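PDB 6S6H: chromosome-partitioning protein ParB from Caulobacter vibrioides NA1000, which binds the centromeric parS site near the replication origin and takes part in chromosome partition. Local coordinates for a contact of chain A with DNA. Numbering follows the deposited sequence.

A contact of chain A with DNA. Residues 49-50, 53-54. With nucleotides of chain B; nucleotides of chain C.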
loop_
_atom_site.group_PDB
_atom_site.type_symbol
_atom_site.label_atom_id
_atom_site.label_comp_id
_atom_site.label_asym_id
_atom_site.label_seq_id
_atom_site.Cartn_x
_atom_site.Cartn_y
_atom_site.Cartn_z
ATOM N N ARG A 49 18.691 1.840 5.525
ATOM C CA ARG A 49 19.970 1.976 4.782
ATOM C C ARG A 49 19.964 0.990 3.599
ATOM O O ARG A 49 20.428 1.378 2.507
ATOM C CB ARG A 49 21.132 1.790 5.764
ATOM C CG ARG A 49 22.505 2.142 5.205
ATOM C CD ARG A 49 23.106 1.068 4.317
ATOM N NE ARG A 49 23.019 -0.267 4.902
ATOM C CZ ARG A 49 23.350 -1.394 4.279
ATOM N NH1 ARG A 49 23.788 -1.365 3.031
ATOM N NH2 ARG A 49 23.230 -2.554 4.905
ATOM N N SER A 50 19.440 -0.224 3.793
ATOM C CA SER A 50 19.381 -1.285 2.749
ATOM C C SER A 50 18.445 -0.868 1.604
ATOM O O SER A 50 18.767 -1.181 0.441
ATOM C CB SER A 50 18.984 -2.619 3.334
ATOM O OG SER A 50 17.726 -2.548 3.984
ATOM N N ALA A 53 20.489 1.539 -0.484
ATOM C CA ALA A 53 21.501 0.701 -1.168
ATOM C C ALA A 53 20.860 -0.054 -2.338
ATOM O O ALA A 53 21.393 0.030 -3.464
ATOM C CB ALA A 53 22.128 -0.251 -0.183
ATOM N N ASN A 54 19.763 -0.771 -2.079
ATOM C CA ASN A 54 19.078 -1.628 -3.083
ATOM C C ASN A 54 18.539 -0.748 -4.217
ATOM O O ASN A 54 18.631 -1.179 -5.382
ATOM C CB ASN A 54 17.990 -2.495 -2.444
ATOM C CG ASN A 54 18.545 -3.722 -1.747
ATOM O OD1 ASN A 54 19.589 -4.244 -2.129
ATOM N ND2 ASN A 54 17.843 -4.205 -0.734
ATOM P P DG B 4 27.046 -0.763 -2.354
ATOM O OP1 DG B 4 27.446 -0.553 -3.763
ATOM O OP2 DG B 4 25.738 -0.250 -1.874
ATOM O "O5'" DG B 4 27.127 -2.327 -2.072
ATOM C "C5'" DG B 4 28.275 -3.096 -2.472
ATOM C "C4'" DG B 4 27.943 -4.570 -2.485
ATOM O "O4'" DG B 4 27.658 -5.019 -1.142
ATOM C "C3'" DG B 4 26.721 -4.949 -3.319
ATOM O "O3'" DG B 4 26.965 -6.188 -3.985
ATOM C "C2'" DG B 4 25.610 -5.046 -2.287
ATOM C "C1'" DG B 4 26.348 -5.559 -1.066
ATOM N N9 DG B 4 25.775 -5.147 0.211
ATOM C C8 DG B 4 25.560 -3.862 0.645
ATOM N N7 DG B 4 25.063 -3.805 1.850
ATOM C C5 DG B 4 24.951 -5.132 2.238
ATOM C C6 DG B 4 24.473 -5.698 3.447
ATOM O O6 DG B 4 24.041 -5.118 4.451
ATOM N N1 DG B 4 24.529 -7.089 3.420
ATOM C C2 DG B 4 24.990 -7.839 2.364
ATOM N N2 DG B 4 24.973 -9.172 2.531
ATOM N N3 DG B 4 25.440 -7.323 1.232
ATOM C C4 DG B 4 25.391 -5.973 1.239
ATOM P P DT B 5 25.973 -6.697 -5.129
ATOM O OP1 DT B 5 26.735 -7.592 -6.039
ATOM O OP2 DT B 5 25.262 -5.519 -5.691
ATOM O "O5'" DT B 5 24.919 -7.565 -4.308
ATOM C "C5'" DT B 5 25.346 -8.768 -3.655
ATOM C "C4'" DT B 5 24.290 -9.279 -2.702
ATOM O "O4'" DT B 5 24.024 -8.338 -1.645
ATOM C "C3'" DT B 5 22.921 -9.603 -3.306
ATOM O "O3'" DT B 5 22.858 -11.012 -3.549
ATOM C "C2'" DT B 5 21.931 -9.157 -2.237
ATOM C "C1'" DT B 5 22.821 -8.786 -1.061
ATOM N N1 DT B 5 22.322 -7.727 -0.166
ATOM C C2 DT B 5 21.831 -8.108 1.062
ATOM O O2 DT B 5 21.764 -9.272 1.421
ATOM N N3 DT B 5 21.407 -7.071 1.856
ATOM C C4 DT B 5 21.421 -5.724 1.547
ATOM O O4 DT B 5 21.005 -4.907 2.363
ATOM C C5 DT B 5 21.948 -5.395 0.241
ATOM C C7 DT B 5 22.001 -3.961 -0.181
ATOM C C6 DT B 5 22.371 -6.400 -0.538
ATOM P P DT B 6 21.578 -11.666 -4.263
ATOM O OP1 DT B 6 22.049 -12.792 -5.108
ATOM O OP2 DT B 6 20.773 -10.574 -4.877
ATOM O "O5'" DT B 6 20.779 -12.288 -3.031
ATOM C "C5'" DT B 6 21.429 -13.174 -2.104
ATOM C "C4'" DT B 6 20.502 -13.504 -0.958
ATOM O "O4'" DT B 6 20.267 -12.316 -0.164
ATOM C "C3'" DT B 6 19.124 -14.030 -1.372
ATOM O "O3'" DT B 6 18.828 -15.206 -0.615
ATOM C "C2'" DT B 6 18.185 -12.873 -1.074
ATOM C "C1'" DT B 6 18.876 -12.162 0.077
ATOM N N1 DT B 6 18.601 -10.709 0.211
ATOM C C2 DT B 6 18.310 -10.212 1.462
ATOM O O2 DT B 6 18.232 -10.913 2.458
ATOM N N3 DT B 6 18.095 -8.855 1.503
ATOM C C4 DT B 6 18.156 -7.968 0.445
ATOM O O4 DT B 6 17.940 -6.774 0.632
ATOM C C5 DT B 6 18.477 -8.557 -0.835
ATOM C C7 DT B 6 18.561 -7.673 -2.039
ATOM C C6 DT B 6 18.691 -9.878 -0.886
ATOM P P DA C 14 12.144 0.767 5.018
ATOM O OP1 DA C 14 11.761 1.717 6.092
ATOM O OP2 DA C 14 13.229 1.136 4.068
ATOM O "O5'" DA C 14 12.473 -0.610 5.741
ATOM C "C5'" DA C 14 11.495 -1.201 6.614
ATOM C "C4'" DA C 14 12.028 -2.482 7.214
ATOM O "O4'" DA C 14 12.211 -3.483 6.184
ATOM C "C3'" DA C 14 13.380 -2.355 7.908
ATOM O "O3'" DA C 14 13.358 -3.266 9.006
ATOM C "C2'" DA C 14 14.355 -2.797 6.836
ATOM C "C1'" DA C 14 13.565 -3.898 6.149
ATOM N N9 DA C 14 13.911 -4.156 4.754
ATOM C C8 DA C 14 14.224 -3.253 3.767
ATOM N N7 DA C 14 14.459 -3.805 2.602
ATOM C C5 DA C 14 14.279 -5.162 2.834
ATOM C C6 DA C 14 14.385 -6.286 1.997
ATOM N N6 DA C 14 14.709 -6.219 0.703
ATOM N N1 DA C 14 14.148 -7.499 2.542
ATOM C C2 DA C 14 13.825 -7.567 3.841
ATOM N N3 DA C 14 13.696 -6.582 4.728
ATOM C C4 DA C 14 13.937 -5.392 4.154
ATOM P P DA C 15 14.398 -3.128 10.194
ATOM O OP1 DA C 15 13.673 -2.604 11.379
ATOM O OP2 DA C 15 15.587 -2.408 9.689
ATOM O "O5'" DA C 15 14.790 -4.645 10.473
ATOM C "C5'" DA C 15 13.768 -5.630 10.723
ATOM C "C4'" DA C 15 14.315 -7.027 10.532
ATOM O "O4'" DA C 15 14.636 -7.246 9.139
ATOM C "C3'" DA C 15 15.592 -7.344 11.309
ATOM O "O3'" DA C 15 15.504 -8.702 11.763
ATOM C "C2'" DA C 15 16.689 -7.104 10.284
ATOM C "C1'" DA C 15 16.022 -7.525 8.983
ATOM N N9 DA C 15 16.479 -6.830 7.778
ATOM C C8 DA C 15 16.769 -5.496 7.627
ATOM N N7 DA C 15 17.127 -5.169 6.410
ATOM C C5 DA C 15 17.061 -6.364 5.709
ATOM C C6 DA C 15 17.319 -6.689 4.366
ATOM N N6 DA C 15 17.712 -5.801 3.453
ATOM N N1 DA C 15 17.162 -7.976 3.990
ATOM C C2 DA C 15 16.763 -8.868 4.906
ATOM N N3 DA C 15 16.488 -8.684 6.196
ATOM C C4 DA C 15 16.658 -7.395 6.538
ATOM P P DA C 16 16.635 -9.332 12.707
ATOM O OP1 DA C 16 15.993 -10.375 13.547
ATOM O OP2 DA C 16 17.396 -8.223 13.344
ATOM O "O5'" DA C 16 17.610 -10.041 11.666
ATOM C "C5'" DA C 16 17.120 -11.051 10.769
ATOM C "C4'" DA C 16 18.273 -11.635 9.991
ATOM O "O4'" DA C 16 18.558 -10.789 8.852
ATOM C "C3'" DA C 16 19.580 -11.738 10.785
ATOM O "O3'" DA C 16 20.223 -12.992 10.534
ATOM C "C2'" DA C 16 20.392 -10.558 10.288
ATOM C "C1'" DA C 16 19.936 -10.451 8.844
ATOM N N9 DA C 16 20.074 -9.130 8.231
ATOM C C8 DA C 16 20.037 -7.896 8.836
ATOM N N7 DA C 16 20.191 -6.895 8.004
ATOM C C5 DA C 16 20.332 -7.509 6.767
ATOM C C6 DA C 16 20.529 -6.995 5.472
ATOM N N6 DA C 16 20.614 -5.692 5.198
ATOM N N1 DA C 16 20.633 -7.878 4.456
ATOM C C2 DA C 16 20.540 -9.186 4.730
ATOM N N3 DA C 16 20.359 -9.789 5.904
ATOM C C4 DA C 16 20.264 -8.885 6.893
HETATM O O HOH W 1 15.443 -3.164 0.119
HETATM O O HOH W 2 18.400 -2.139 6.573
#
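Helix 49-57, the recognition helix of the helix-turn-helix in ParB's DNA-binding domain, presents Arg49, Ser50, Ala53 and Asn54 to the base edges of the parS major groove. Arg49 meets DG4 of chain B end-on: NH1 donates to N7 at 3.0 Å, and NH2 donates to the carbonyl O6 at 2.7 Å. Both acceptors lie close to the guanidinium plane, an arrangement that reads the Hoogsteen edge of a guanine. The chain leaves the helix with CG anti to the backbone N (chi1 -170°), then bends at chi2 and chi3 to bring the guanidinium tip level with this base.

Nearly a turn and a half further along the helix, Asn54 reaches the next-but-one base, its amide ND2 donating to O4 of DT6 of chain B at 2.9 Å with the acceptor near the amide plane. The same nitrogen meets water 1, 2.8 Å away, which passes the contact on to N7 of DA14 on the opposite strand. Between these two readers, Ala53 sets its CB against the methyl C7 of DT5 at 3.7 Å, and the CG of Asn54 packs on that methyl too. Ser50 lies over the DT5 and DA15 edges, CB beside O4 of DT5, and turns its hydroxyl to chain C (chi1 58°), where OG accepts a weak bond from N6 of DA15 and holds water 2 at 2.7 Å, which lies near N7 of the same adenine. Direct contacts thus read DG4, DT5, DT6 and, more weakly, DA15, while water 1 extends the reading to DA14, contributing to ParB's recognition of parS.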